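TRNA (Adenine(22)-N(1))-methyltransferase (Mycoplasma capricolum subsp. capricolum, PDB 6QE6) probably methylates N1 of adenine 22 in tRNA, using S-adenosyl-L-methionine as methyl donor, and is captured here with the cofactor product S-adenosyl-L-homocysteine. Local coordinates at residues N27-L32 against Y169-I174; I42-A47 against A62-I67; K70-A75 against T90-G95; Y109-G114 against N133-S138. All blocks are in the same frame, centred on the assembly; numbering follows the deposited sequence.

Interaction 1: N27-L32 against Y169-I174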
# COMPACT_ATOMS: atom_id res chain seq x y z
N ASN A 27 -6.79 -9.38 -4.48
CA ASN A 27 -6.60 -9.77 -5.87
C ASN A 27 -5.93 -8.68 -6.67
O ASN A 27 -5.18 -8.97 -7.60
CB ASN A 27 -7.92 -10.15 -6.51
CG ASN A 27 -8.16 -11.62 -6.48
OD1 ASN A 27 -8.90 -12.14 -5.62
ND2 ASN A 27 -7.49 -12.35 -7.38
N GLN A 28 -6.17 -7.41 -6.32
CA GLN A 28 -5.53 -6.33 -7.06
C GLN A 28 -4.03 -6.37 -6.86
O GLN A 28 -3.28 -6.17 -7.82
CB GLN A 28 -6.11 -4.98 -6.66
CG GLN A 28 -7.61 -4.81 -6.98
CD GLN A 28 -7.99 -5.41 -8.31
OE1 GLN A 28 -8.80 -6.34 -8.39
NE2 GLN A 28 -7.41 -4.89 -9.38
N VAL A 29 -3.57 -6.65 -5.64
CA VAL A 29 -2.15 -6.85 -5.39
C VAL A 29 -1.60 -8.04 -6.19
O VAL A 29 -0.48 -7.99 -6.73
CB VAL A 29 -1.90 -7.03 -3.88
CG1 VAL A 29 -0.49 -7.51 -3.63
CG2 VAL A 29 -2.13 -5.74 -3.15
N ALA A 30 -2.37 -9.13 -6.27
CA ALA A 30 -1.85 -10.34 -6.92
C ALA A 30 -1.67 -10.15 -8.42
O ALA A 30 -0.75 -10.75 -9.01
CB ALA A 30 -2.77 -11.53 -6.63
N LYS A 31 -2.50 -9.32 -9.06
CA LYS A 31 -2.34 -9.09 -10.50
C LYS A 31 -0.99 -8.46 -10.83
O LYS A 31 -0.47 -8.68 -11.93
CB LYS A 31 -3.47 -8.20 -11.02
CG LYS A 31 -4.83 -8.81 -10.85
CD LYS A 31 -5.80 -8.28 -11.87
CE LYS A 31 -7.17 -8.74 -11.51
NZ LYS A 31 -7.39 -8.26 -10.13
N LEU A 32 -0.41 -7.69 -9.91
CA LEU A 32 0.85 -7.01 -10.17
C LEU A 32 2.08 -7.91 -10.01
O LEU A 32 3.20 -7.44 -10.25
CB LEU A 32 0.99 -5.80 -9.24
CG LEU A 32 -0.18 -4.80 -9.31
CD1 LEU A 32 -0.19 -3.77 -8.17
CD2 LEU A 32 -0.17 -4.12 -10.68
N TYR A 169 -9.38 2.20 0.05
CA TYR A 169 -8.03 1.68 0.08
C TYR A 169 -7.19 2.33 -1.01
O TYR A 169 -7.68 2.61 -2.11
CB TYR A 169 -8.02 0.16 -0.10
CG TYR A 169 -8.71 -0.56 1.01
CD1 TYR A 169 -10.08 -0.85 0.94
CD2 TYR A 169 -8.01 -0.97 2.13
CE1 TYR A 169 -10.70 -1.50 1.95
CE2 TYR A 169 -8.63 -1.63 3.15
CZ TYR A 169 -9.98 -1.89 3.06
OH TYR A 169 -10.60 -2.56 4.08
N TRP A 170 -5.92 2.53 -0.71
CA TRP A 170 -5.00 3.24 -1.58
C TRP A 170 -3.91 2.24 -1.97
O TRP A 170 -3.11 1.82 -1.13
CB TRP A 170 -4.41 4.47 -0.88
CG TRP A 170 -5.35 5.67 -0.73
CD1 TRP A 170 -5.33 6.81 -1.47
CD2 TRP A 170 -6.39 5.86 0.25
NE1 TRP A 170 -6.30 7.69 -1.03
CE2 TRP A 170 -6.96 7.13 0.02
CE3 TRP A 170 -6.90 5.07 1.29
CZ2 TRP A 170 -8.02 7.63 0.80
CZ3 TRP A 170 -7.93 5.56 2.05
CH2 TRP A 170 -8.48 6.84 1.80
N LEU A 171 -3.89 1.85 -3.23
CA LEU A 171 -2.91 0.89 -3.69
C LEU A 171 -1.82 1.63 -4.44
O LEU A 171 -2.11 2.44 -5.33
CB LEU A 171 -3.57 -0.18 -4.56
CG LEU A 171 -2.63 -1.21 -5.17
CD1 LEU A 171 -3.16 -2.61 -5.03
CD2 LEU A 171 -2.42 -0.88 -6.63
N ILE A 172 -0.56 1.35 -4.08
CA ILE A 172 0.58 2.02 -4.68
C ILE A 172 1.71 1.00 -4.84
O ILE A 172 1.99 0.21 -3.93
CB ILE A 172 1.03 3.24 -3.84
CG1 ILE A 172 2.25 3.93 -4.48
CG2 ILE A 172 1.23 2.88 -2.37
CD1 ILE A 172 2.68 5.24 -3.80
N GLU A 173 2.32 0.98 -6.02
CA GLU A 173 3.41 0.08 -6.35
C GLU A 173 4.67 0.91 -6.57
O GLU A 173 4.68 1.84 -7.38
CB GLU A 173 3.11 -0.78 -7.59
CG GLU A 173 4.38 -1.38 -8.20
CD GLU A 173 4.13 -2.56 -9.14
OE1 GLU A 173 2.99 -2.71 -9.63
OE2 GLU A 173 5.09 -3.33 -9.40
N ILE A 174 5.74 0.56 -5.85
CA ILE A 174 6.98 1.31 -5.88
C ILE A 174 8.07 0.39 -6.43
O ILE A 174 8.31 -0.70 -5.89
CB ILE A 174 7.35 1.84 -4.48
CG1 ILE A 174 6.24 2.75 -3.97
CG2 ILE A 174 8.70 2.56 -4.51
CD1 ILE A 174 6.40 3.13 -2.52
O HOH W 1 4.88 -5.35 -11.47

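Interaction 2: I42-A47 against A62-I67. With SAH (S-adenosyl-L-homocysteine), chain C.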
# COMPACT_ATOMS: atom_id res chain seq x y z
N ILE A 42 4.04 -8.60 4.49
CA ILE A 42 4.15 -8.03 5.82
C ILE A 42 2.76 -7.84 6.39
O ILE A 42 1.91 -7.17 5.79
CB ILE A 42 4.91 -6.69 5.78
CG1 ILE A 42 6.19 -6.84 4.96
CG2 ILE A 42 5.17 -6.21 7.19
CD1 ILE A 42 7.14 -7.92 5.50
N GLY A 43 2.53 -8.39 7.58
CA GLY A 43 1.19 -8.38 8.15
C GLY A 43 0.27 -9.40 7.50
O GLY A 43 -0.89 -9.09 7.19
N THR A 44 0.76 -10.62 7.31
CA THR A 44 0.12 -11.58 6.42
C THR A 44 -1.15 -12.16 7.01
O THR A 44 -1.94 -12.75 6.26
CB THR A 44 1.11 -12.71 6.09
OG1 THR A 44 0.60 -13.48 5.01
CG2 THR A 44 1.31 -13.61 7.30
N ASP A 45 -1.37 -12.01 8.31
CA ASP A 45 -2.56 -12.54 8.97
C ASP A 45 -2.67 -14.05 8.75
O ASP A 45 -1.98 -14.82 9.42
CB ASP A 45 -3.82 -11.84 8.49
CG ASP A 45 -5.06 -12.38 9.16
OD1 ASP A 45 -5.02 -12.61 10.39
OD2 ASP A 45 -6.06 -12.60 8.45
N HIS A 46 -3.52 -14.49 7.82
CA HIS A 46 -3.72 -15.92 7.58
C HIS A 46 -3.04 -16.41 6.31
O HIS A 46 -3.34 -17.52 5.86
CB HIS A 46 -5.22 -16.26 7.54
CG HIS A 46 -5.86 -16.31 8.90
ND1 HIS A 46 -7.11 -16.87 9.11
CD2 HIS A 46 -5.44 -15.86 10.11
CE1 HIS A 46 -7.42 -16.76 10.39
NE2 HIS A 46 -6.43 -16.15 11.02
N ALA A 47 -2.14 -15.61 5.73
CA ALA A 47 -1.23 -16.06 4.67
C ALA A 47 -1.96 -16.51 3.41
O ALA A 47 -1.37 -17.22 2.59
CB ALA A 47 -0.31 -17.18 5.17
N ALA A 62 7.57 -17.72 -0.62
CA ALA A 62 7.00 -16.56 0.05
C ALA A 62 7.39 -16.57 1.52
O ALA A 62 7.42 -17.62 2.17
CB ALA A 62 5.47 -16.52 -0.08
N TYR A 63 7.73 -15.39 2.02
CA TYR A 63 7.85 -15.14 3.44
C TYR A 63 6.54 -14.55 3.96
O TYR A 63 6.12 -13.48 3.51
CB TYR A 63 9.02 -14.18 3.70
CG TYR A 63 10.34 -14.74 3.24
CD1 TYR A 63 10.90 -15.86 3.85
CD2 TYR A 63 11.02 -14.16 2.20
CE1 TYR A 63 12.13 -16.36 3.42
CE2 TYR A 63 12.22 -14.65 1.77
CZ TYR A 63 12.78 -15.74 2.37
OH TYR A 63 14.00 -16.19 1.90
N ALA A 64 5.91 -15.23 4.90
CA ALA A 64 4.61 -14.82 5.44
C ALA A 64 4.83 -14.29 6.86
O ALA A 64 4.97 -15.07 7.80
CB ALA A 64 3.61 -15.97 5.42
N CYS A 65 4.87 -12.97 6.99
CA CYS A 65 5.39 -12.30 8.17
C CYS A 65 4.29 -11.61 8.96
O CYS A 65 3.36 -11.04 8.38
CB CYS A 65 6.44 -11.24 7.80
SG CYS A 65 7.53 -11.70 6.43
N ASP A 66 4.42 -11.64 10.27
CA ASP A 66 3.51 -10.91 11.14
C ASP A 66 4.24 -10.52 12.42
O ASP A 66 5.17 -11.20 12.88
CB ASP A 66 2.26 -11.74 11.45
CG ASP A 66 1.06 -10.85 11.78
OD1 ASP A 66 1.15 -10.08 12.75
OD2 ASP A 66 0.04 -10.91 11.06
N ILE A 67 3.82 -9.40 12.99
CA ILE A 67 4.34 -8.99 14.28
C ILE A 67 3.73 -9.79 15.43
O ILE A 67 4.31 -9.84 16.52
CB ILE A 67 4.10 -7.47 14.43
CG1 ILE A 67 4.95 -6.89 15.56
CG2 ILE A 67 2.62 -7.17 14.59
CD1 ILE A 67 4.91 -5.35 15.60
N SAH C . -2.69 -8.75 5.06
CA SAH C . -4.10 -8.98 5.37
CB SAH C . -4.38 -8.76 6.86
CG SAH C . -4.22 -7.33 7.39
SD SAH C . -4.72 -7.20 9.13
C SAH C . -5.01 -8.07 4.52
O SAH C . -4.57 -7.05 4.00
OXT SAH C . -6.20 -8.34 4.36
C5' SAH C . -3.15 -6.42 9.58
C4' SAH C . -2.12 -7.44 10.04
O4' SAH C . -0.87 -6.81 10.15
C3' SAH C . -2.43 -8.00 11.42
O3' SAH C . -2.38 -9.41 11.38
C2' SAH C . -1.32 -7.48 12.31
O2' SAH C . -0.96 -8.46 13.25
C1' SAH C . -0.20 -7.20 11.33
N9 SAH C . 0.69 -6.12 11.73
C8 SAH C . 0.35 -4.95 12.35
N7 SAH C . 1.49 -4.22 12.51
C5 SAH C . 2.53 -4.91 12.01
C6 SAH C . 3.88 -4.63 11.94
N6 SAH C . 4.37 -3.49 12.43
N1 SAH C . 4.72 -5.55 11.37
C2 SAH C . 4.23 -6.74 10.86
N3 SAH C . 2.88 -7.00 10.94
C4 SAH C . 2.04 -6.10 11.51

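Interaction 3: K70-A75 against T90-G95. With SAH (S-adenosyl-L-homocysteine), chain C.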
# COMPACT_ATOMS: atom_id res chain seq x y z
N LYS A 70 0.05 -14.98 17.16
CA LYS A 70 -1.27 -15.61 17.19
C LYS A 70 -1.79 -15.93 15.78
O LYS A 70 -1.99 -17.12 15.48
CB LYS A 70 -2.21 -14.72 18.00
CG LYS A 70 -3.68 -15.03 17.98
CD LYS A 70 -4.36 -14.00 18.87
CE LYS A 70 -5.81 -14.32 19.17
NZ LYS A 70 -6.26 -13.53 20.36
N PRO A 71 -1.97 -14.95 14.88
CA PRO A 71 -2.44 -15.32 13.53
C PRO A 71 -1.40 -16.09 12.74
O PRO A 71 -1.77 -16.83 11.82
CB PRO A 71 -2.73 -13.96 12.88
CG PRO A 71 -1.79 -13.04 13.53
CD PRO A 71 -1.65 -13.52 14.96
N LEU A 72 -0.12 -15.95 13.08
CA LEU A 72 0.92 -16.73 12.42
C LEU A 72 0.74 -18.23 12.64
O LEU A 72 1.10 -19.03 11.77
CB LEU A 72 2.27 -16.26 12.92
CG LEU A 72 3.40 -16.07 11.91
CD1 LEU A 72 2.91 -15.48 10.60
CD2 LEU A 72 4.46 -15.18 12.53
N ASN A 73 0.16 -18.63 13.78
CA ASN A 73 -0.13 -20.04 14.01
C ASN A 73 -1.20 -20.56 13.04
O ASN A 73 -1.11 -21.69 12.56
CB ASN A 73 -0.61 -20.25 15.45
CG ASN A 73 0.46 -19.95 16.46
OD1 ASN A 73 1.59 -20.41 16.34
ND2 ASN A 73 0.10 -19.18 17.48
N ILE A 74 -2.23 -19.75 12.79
CA ILE A 74 -3.23 -20.10 11.80
C ILE A 74 -2.62 -20.13 10.41
O ILE A 74 -2.93 -21.00 9.59
CB ILE A 74 -4.40 -19.11 11.88
CG1 ILE A 74 -4.80 -18.93 13.35
CG2 ILE A 74 -5.55 -19.56 10.99
CD1 ILE A 74 -5.73 -17.77 13.62
N ALA A 75 -1.72 -19.18 10.13
CA ALA A 75 -1.05 -19.14 8.83
C ALA A 75 -0.28 -20.43 8.58
O ALA A 75 -0.32 -20.97 7.47
CB ALA A 75 -0.11 -17.94 8.77
N THR A 90 6.75 -19.03 7.61
CA THR A 90 6.24 -18.01 8.52
C THR A 90 7.39 -17.35 9.26
O THR A 90 8.33 -18.02 9.70
CB THR A 90 5.24 -18.60 9.51
OG1 THR A 90 5.72 -19.86 9.98
CG2 THR A 90 3.87 -18.79 8.86
N ILE A 91 7.31 -16.03 9.38
CA ILE A 91 8.32 -15.23 10.07
C ILE A 91 7.62 -14.28 11.04
O ILE A 91 6.75 -13.50 10.63
CB ILE A 91 9.19 -14.42 9.08
CG1 ILE A 91 9.81 -15.33 8.00
CG2 ILE A 91 10.25 -13.60 9.83
CD1 ILE A 91 10.70 -16.41 8.54
N LEU A 92 8.01 -14.34 12.31
CA LEU A 92 7.53 -13.41 13.32
C LEU A 92 8.46 -12.21 13.37
O LEU A 92 9.65 -12.36 13.67
CB LEU A 92 7.45 -14.12 14.67
CG LEU A 92 7.15 -13.22 15.86
CD1 LEU A 92 5.69 -12.81 15.86
CD2 LEU A 92 7.51 -13.95 17.13
N SER A 93 7.94 -11.02 13.08
CA SER A 93 8.82 -9.86 12.92
C SER A 93 8.00 -8.58 12.90
O SER A 93 6.90 -8.53 12.35
CB SER A 93 9.63 -9.97 11.62
OG SER A 93 10.55 -8.89 11.45
N ASN A 94 8.58 -7.52 13.46
CA ASN A 94 8.05 -6.17 13.29
C ASN A 94 8.48 -5.65 11.92
O ASN A 94 9.63 -5.23 11.73
CB ASN A 94 8.55 -5.26 14.40
CG ASN A 94 7.90 -3.89 14.39
OD1 ASN A 94 7.41 -3.41 13.37
ND2 ASN A 94 7.91 -3.25 15.55
N GLY A 95 7.56 -5.69 10.95
CA GLY A 95 7.84 -5.11 9.65
C GLY A 95 9.02 -5.79 8.96
O GLY A 95 9.03 -7.01 8.72
N SAH C . -2.69 -8.75 5.06
CA SAH C . -4.10 -8.98 5.37
CB SAH C . -4.38 -8.76 6.86
CG SAH C . -4.22 -7.33 7.39
SD SAH C . -4.72 -7.20 9.13
C SAH C . -5.01 -8.07 4.52
O SAH C . -4.57 -7.05 4.00
OXT SAH C . -6.20 -8.34 4.36
C5' SAH C . -3.15 -6.42 9.58
C4' SAH C . -2.12 -7.44 10.04
O4' SAH C . -0.87 -6.81 10.15
C3' SAH C . -2.43 -8.00 11.42
O3' SAH C . -2.38 -9.41 11.38
C2' SAH C . -1.32 -7.48 12.31
O2' SAH C . -0.96 -8.46 13.25
C1' SAH C . -0.20 -7.20 11.33
N9 SAH C . 0.69 -6.12 11.73
C8 SAH C . 0.35 -4.95 12.35
N7 SAH C . 1.49 -4.22 12.51
C5 SAH C . 2.53 -4.91 12.01
C6 SAH C . 3.88 -4.63 11.94
N6 SAH C . 4.37 -3.49 12.43
N1 SAH C . 4.72 -5.55 11.37
C2 SAH C . 4.23 -6.74 10.86
N3 SAH C . 2.88 -7.00 10.94
C4 SAH C . 2.04 -6.10 11.51

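Interaction 4: Y109-G114 against N133-S138. With SAH (S-adenosyl-L-homocysteine), chain C.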
# COMPACT_ATOMS: atom_id res chain seq x y z
N TYR A 109 9.27 -8.64 -4.37
CA TYR A 109 8.18 -7.78 -3.97
C TYR A 109 7.90 -7.96 -2.50
O TYR A 109 7.64 -9.08 -2.04
CB TYR A 109 6.89 -8.09 -4.73
CG TYR A 109 6.88 -7.79 -6.20
CD1 TYR A 109 6.43 -6.56 -6.68
CD2 TYR A 109 7.25 -8.76 -7.14
CE1 TYR A 109 6.37 -6.29 -8.03
CE2 TYR A 109 7.22 -8.50 -8.50
CZ TYR A 109 6.77 -7.27 -8.94
OH TYR A 109 6.71 -7.02 -10.28
N VAL A 110 7.90 -6.87 -1.76
CA VAL A 110 7.32 -6.84 -0.44
C VAL A 110 5.92 -6.27 -0.56
O VAL A 110 5.73 -5.20 -1.16
CB VAL A 110 8.18 -6.03 0.53
CG1 VAL A 110 7.41 -5.76 1.79
CG2 VAL A 110 9.47 -6.80 0.81
N THR A 111 4.93 -7.00 -0.05
CA THR A 111 3.55 -6.52 -0.02
C THR A 111 3.17 -6.19 1.41
O THR A 111 3.53 -6.93 2.35
CB THR A 111 2.56 -7.52 -0.61
OG1 THR A 111 2.62 -8.77 0.10
CG2 THR A 111 2.86 -7.74 -2.09
N ILE A 112 2.50 -5.06 1.58
CA ILE A 112 2.00 -4.59 2.86
C ILE A 112 0.56 -4.19 2.61
O ILE A 112 0.31 -3.19 1.91
CB ILE A 112 2.80 -3.41 3.40
CG1 ILE A 112 4.29 -3.74 3.43
CG2 ILE A 112 2.29 -3.02 4.77
CD1 ILE A 112 5.21 -2.53 3.59
N CYS A 113 -0.39 -4.95 3.16
CA CYS A 113 -1.80 -4.72 2.90
C CYS A 113 -2.57 -4.65 4.21
O CYS A 113 -2.32 -5.41 5.15
CB CYS A 113 -2.37 -5.83 2.01
SG CYS A 113 -1.37 -6.11 0.51
N GLY A 114 -3.52 -3.71 4.26
CA GLY A 114 -4.41 -3.63 5.41
C GLY A 114 -3.84 -2.93 6.62
O GLY A 114 -4.23 -3.25 7.74
N ASN A 133 10.89 -4.15 -4.87
CA ASN A 133 9.62 -3.50 -5.16
C ASN A 133 8.70 -3.62 -3.96
O ASN A 133 8.74 -4.61 -3.23
CB ASN A 133 8.88 -4.10 -6.35
CG ASN A 133 9.69 -4.09 -7.60
OD1 ASN A 133 9.74 -3.10 -8.33
ND2 ASN A 133 10.32 -5.23 -7.90
N TYR A 134 7.86 -2.62 -3.78
CA TYR A 134 6.78 -2.67 -2.81
C TYR A 134 5.46 -2.63 -3.56
O TYR A 134 5.32 -1.89 -4.54
CB TYR A 134 6.84 -1.51 -1.82
CG TYR A 134 8.01 -1.59 -0.89
CD1 TYR A 134 7.93 -2.31 0.29
CD2 TYR A 134 9.21 -0.95 -1.20
CE1 TYR A 134 8.99 -2.40 1.14
CE2 TYR A 134 10.28 -1.03 -0.34
CZ TYR A 134 10.17 -1.75 0.82
OH TYR A 134 11.25 -1.82 1.68
N ILE A 135 4.51 -3.43 -3.10
CA ILE A 135 3.11 -3.18 -3.38
C ILE A 135 2.43 -2.94 -2.04
O ILE A 135 2.42 -3.82 -1.18
CB ILE A 135 2.44 -4.33 -4.14
CG1 ILE A 135 3.25 -4.66 -5.40
CG2 ILE A 135 0.97 -3.98 -4.44
CD1 ILE A 135 2.81 -5.92 -6.06
N ILE A 136 1.87 -1.75 -1.87
CA ILE A 136 1.22 -1.36 -0.64
C ILE A 136 -0.26 -1.12 -0.90
O ILE A 136 -0.64 -0.52 -1.91
CB ILE A 136 1.91 -0.12 -0.04
CG1 ILE A 136 3.32 -0.51 0.42
CG2 ILE A 136 1.05 0.49 1.06
CD1 ILE A 136 4.36 0.57 0.23
N CYS A 137 -1.10 -1.63 -0.00
CA CYS A 137 -2.54 -1.39 -0.02
C CYS A 137 -2.90 -0.77 1.33
O CYS A 137 -3.27 -1.47 2.27
CB CYS A 137 -3.32 -2.70 -0.28
SG CYS A 137 -5.09 -2.46 -0.47
N SER A 138 -2.78 0.55 1.41
CA SER A 138 -3.05 1.28 2.65
C SER A 138 -4.54 1.58 2.79
O SER A 138 -5.25 1.78 1.81
CB SER A 138 -2.26 2.59 2.67
OG SER A 138 -2.41 3.24 3.91
N SAH C . -2.69 -8.75 5.06
CA SAH C . -4.10 -8.98 5.37
CB SAH C . -4.38 -8.76 6.86
CG SAH C . -4.22 -7.33 7.39
SD SAH C . -4.72 -7.20 9.13
C SAH C . -5.01 -8.07 4.52
O SAH C . -4.57 -7.05 4.00
OXT SAH C . -6.20 -8.34 4.36
C5' SAH C . -3.15 -6.42 9.58
C4' SAH C . -2.12 -7.44 10.04
O4' SAH C . -0.87 -6.81 10.15
C3' SAH C . -2.43 -8.00 11.42
O3' SAH C . -2.38 -9.41 11.38
C2' SAH C . -1.32 -7.48 12.31
O2' SAH C . -0.96 -8.46 13.25
C1' SAH C . -0.20 -7.20 11.33
N9 SAH C . 0.69 -6.12 11.73
C8 SAH C . 0.35 -4.95 12.35
N7 SAH C . 1.49 -4.22 12.51
C5 SAH C . 2.53 -4.91 12.01
C6 SAH C . 3.88 -4.63 11.94
N6 SAH C . 4.37 -3.49 12.43
N1 SAH C . 4.72 -5.55 11.37
C2 SAH C . 4.23 -6.74 10.86
N3 SAH C . 2.88 -7.00 10.94
C4 SAH C . 2.04 -6.10 11.51

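Interaction 1: N27-L32 against Y169-I174
Leu171 is the apolar centre of this contact, its two methyls dividing the work between Val29 and Leu32 of the N-terminal helical segment. CD1 lies 3.8 Å from Val29 CG2, the two side chains crossing at a slant, and the same methyl comes within 4.1 Å of Gln28 CB. The end of the Gln28 side chain leads away: it bends at chi2 (-40°) and carries its amide off the strand, where OE1 takes a weak bond from Lys31 NZ one turn further along the helix. CD2 of Leu171 meets Leu32 in another manner: the two leucines reach toward each other, tip to tip, with Leu32 CD1 4.0 Å from Leu171 CD2.

The polar part belongs to Glu173. Its chain is extended, with CG anti to the backbone N (chi1 162°), and runs past Leu32 in the opposite direction, which leaves OE1 lying against the leucine's hydrocarbon, 3.6 Å from Leu32 CD2. The other oxygen is tied in through water: one molecule donates both to Glu173 OE2, at 2.9 Å, and to the carbonyl Leu32 O, also at 2.9 Å.

Val29 and Leu32 also touch Ile135 of strand 133-138, and Gln28 touches Ile162 of strand 155-163, so this helical segment packs across a face of the central sheet. Greasy contacts therefore hold it to strand 168-175, while the water bridge gives the buried carboxylate a hydrogen bond from a neutral partner and links it to the backbone carbonyl of Leu32.

Interaction 2: I42-A47 against A62-I67
Asp66 OD2 accepts Asp45 N at 3.3 Å through its anti lone pair, the one turned away from OD1, and so ties the end of the strand to the type II' turn Thr44-Ala47. The same carboxylate, with CG anti to the backbone N (chi1 -154°), splits its oxygens between the two ribose hydroxyls of S-adenosyl-L-homocysteine: SAH O2' donates to Asp66 OD1 at 2.7 Å, and SAH O3' to Asp66 OD2 at 2.9 Å. Asn68 N bonds to OD1 as well, so each oxygen is gripped twice and the carboxylate's rotation is fixed.

Thr44 comes in beside it. Its CG2 presses on the strand, 3.8 Å from Ala64 CB, while OG1 turns to Asp41. The backbone closes the pair: Thr44 N gives a nearly straight bond to Cys65 O (2.8 Å, 165°), and Gly43 N adds a weak, bent one to the same oxygen. On the face shared by Ile42 and Cys65, Ile42 CD1 rests 3.9 Å from Cys65 SG, and Ile42 CG2 touches the adenine, 3.8 Å from SAH C2. Ile67 CG2 meets the same base at SAH C4 and C5. Gly43 O takes the cofactor's amino group, SAH N, at 2.8 Å.

This is the glycine-containing loop and acidic strand end by which Rossmann-like methyltransferases hold their cofactor. Strands 36-42 and 59-66 lie parallel and adjacent in the sheet; Pro50 of helix 48-55 packs on Thr44 and Ala64, and helix 69-81 sets Pro71 against Asp45 and Asp66.

Interaction 3: K70-A75 against T90-G95
Leu72 drives its forked end into the strand, and nearly all the close packing gathers round it. One branch, CD1, lies 3.9 Å from Thr90 CG2, the two side chains sliding past each other in opposite directions. The other, CD2, sits over the backbone beyond, 3.4 Å from the carbonyl Ile91 O and 3.8 Å from Leu92 CB. Ala75, one helical turn further on, adds a lighter touch, its CB 4.1 Å from the same Thr90 methyl. Thr90 CG2 is anti to its own carbonyl carbon (chi1 42° for OG1), which places the methyl between Leu72 and Ala75.

The looser side is toward solvent. Leu92 is exposed and offers the helix chiefly its CB, while Ile91 turns its side chain away to Cys65 on the other face of the sheet. The helix runs almost antiparallel to the strand, their axes at 173°, as expected within a right-handed beta-alpha-beta crossover from strand 59-66 to strand 88-92.

Past the strand end the chain leaves the helix and bonds to N1 and N6 of the adenine. Gly95 N donates to SAH N1 at 2.9 Å, and SAH N6 donates to Asn94 OD1 at 3.2 Å. This donor-acceptor pair matches the N1/N6 pattern of adenine. The chemistry is thus divided: between 70-75 and 90-92 the contact is apolar side-chain packing without hydrogen bonds, and polar recognition is left to the loop that follows.

Interaction 4: Y109-G114 against N133-S138
Val110 N to Asn133 O (2.8 Å) is the first of five backbone bonds joining these two parallel strands, and Gly114 N to Cys137 O, at 3.0 Å, the last. Between them Val110 O accepts Ile135 N, and Ile112 repeats the scheme with Ile135 O and Cys137 N. CA-H...O contacts fill the gaps, such as Thr111 CA to Ile135 O at 3.1 Å.

The apolar contacts sort by face. Val110 lies alongside Tyr134, pointing the same way, its CB 3.7 Å from Tyr134 CD1, and Ile112 CB packs on Ile136 CG1 at 4.2 Å. The opposite face carries Thr111, Ile135 and the two cysteines, whose CB atoms are 4.0 Å apart.

Tyr109 and Asn133 both set CG anti to the carbonyl carbon (chi1 -68° and -57°), bringing Asn133 ND2 over one ring face, 4.1 Å above its plane and toward the rim, with the planes 29° apart; that nitrogen bonds to Asp108 O.

At the cofactor, Cys113 O takes a weak bond from SAH N. The strands form a beta-alpha-beta unit with helix 117-124, which covers the Ile112 and Ile136 face; strands 36-42 and 168-175 flank the pair.

How the interactions relate
From the N terminus, helix 24-31 opens the widest loop, which interaction 1 closes only when strand 168-175 arrives; the other three contacts are nested inside it. They follow in series without crossing. Interaction 2 joins strand 36-42 and its following loop to strand 59-66, interaction 3 packs helix 69-81 on edge strand 88-92, and interaction 4 pairs strands 109-115 and 133-138 in mid-sheet. Asp66 O to Ser93 N links interactions 2 and 3, Ile42 N to Thr111 O links 2 and 4, and Trp170 N to Ser138 O links 4 and 1. Interactions 2, 3 and 4 all touch S-adenosyl-L-homocysteine.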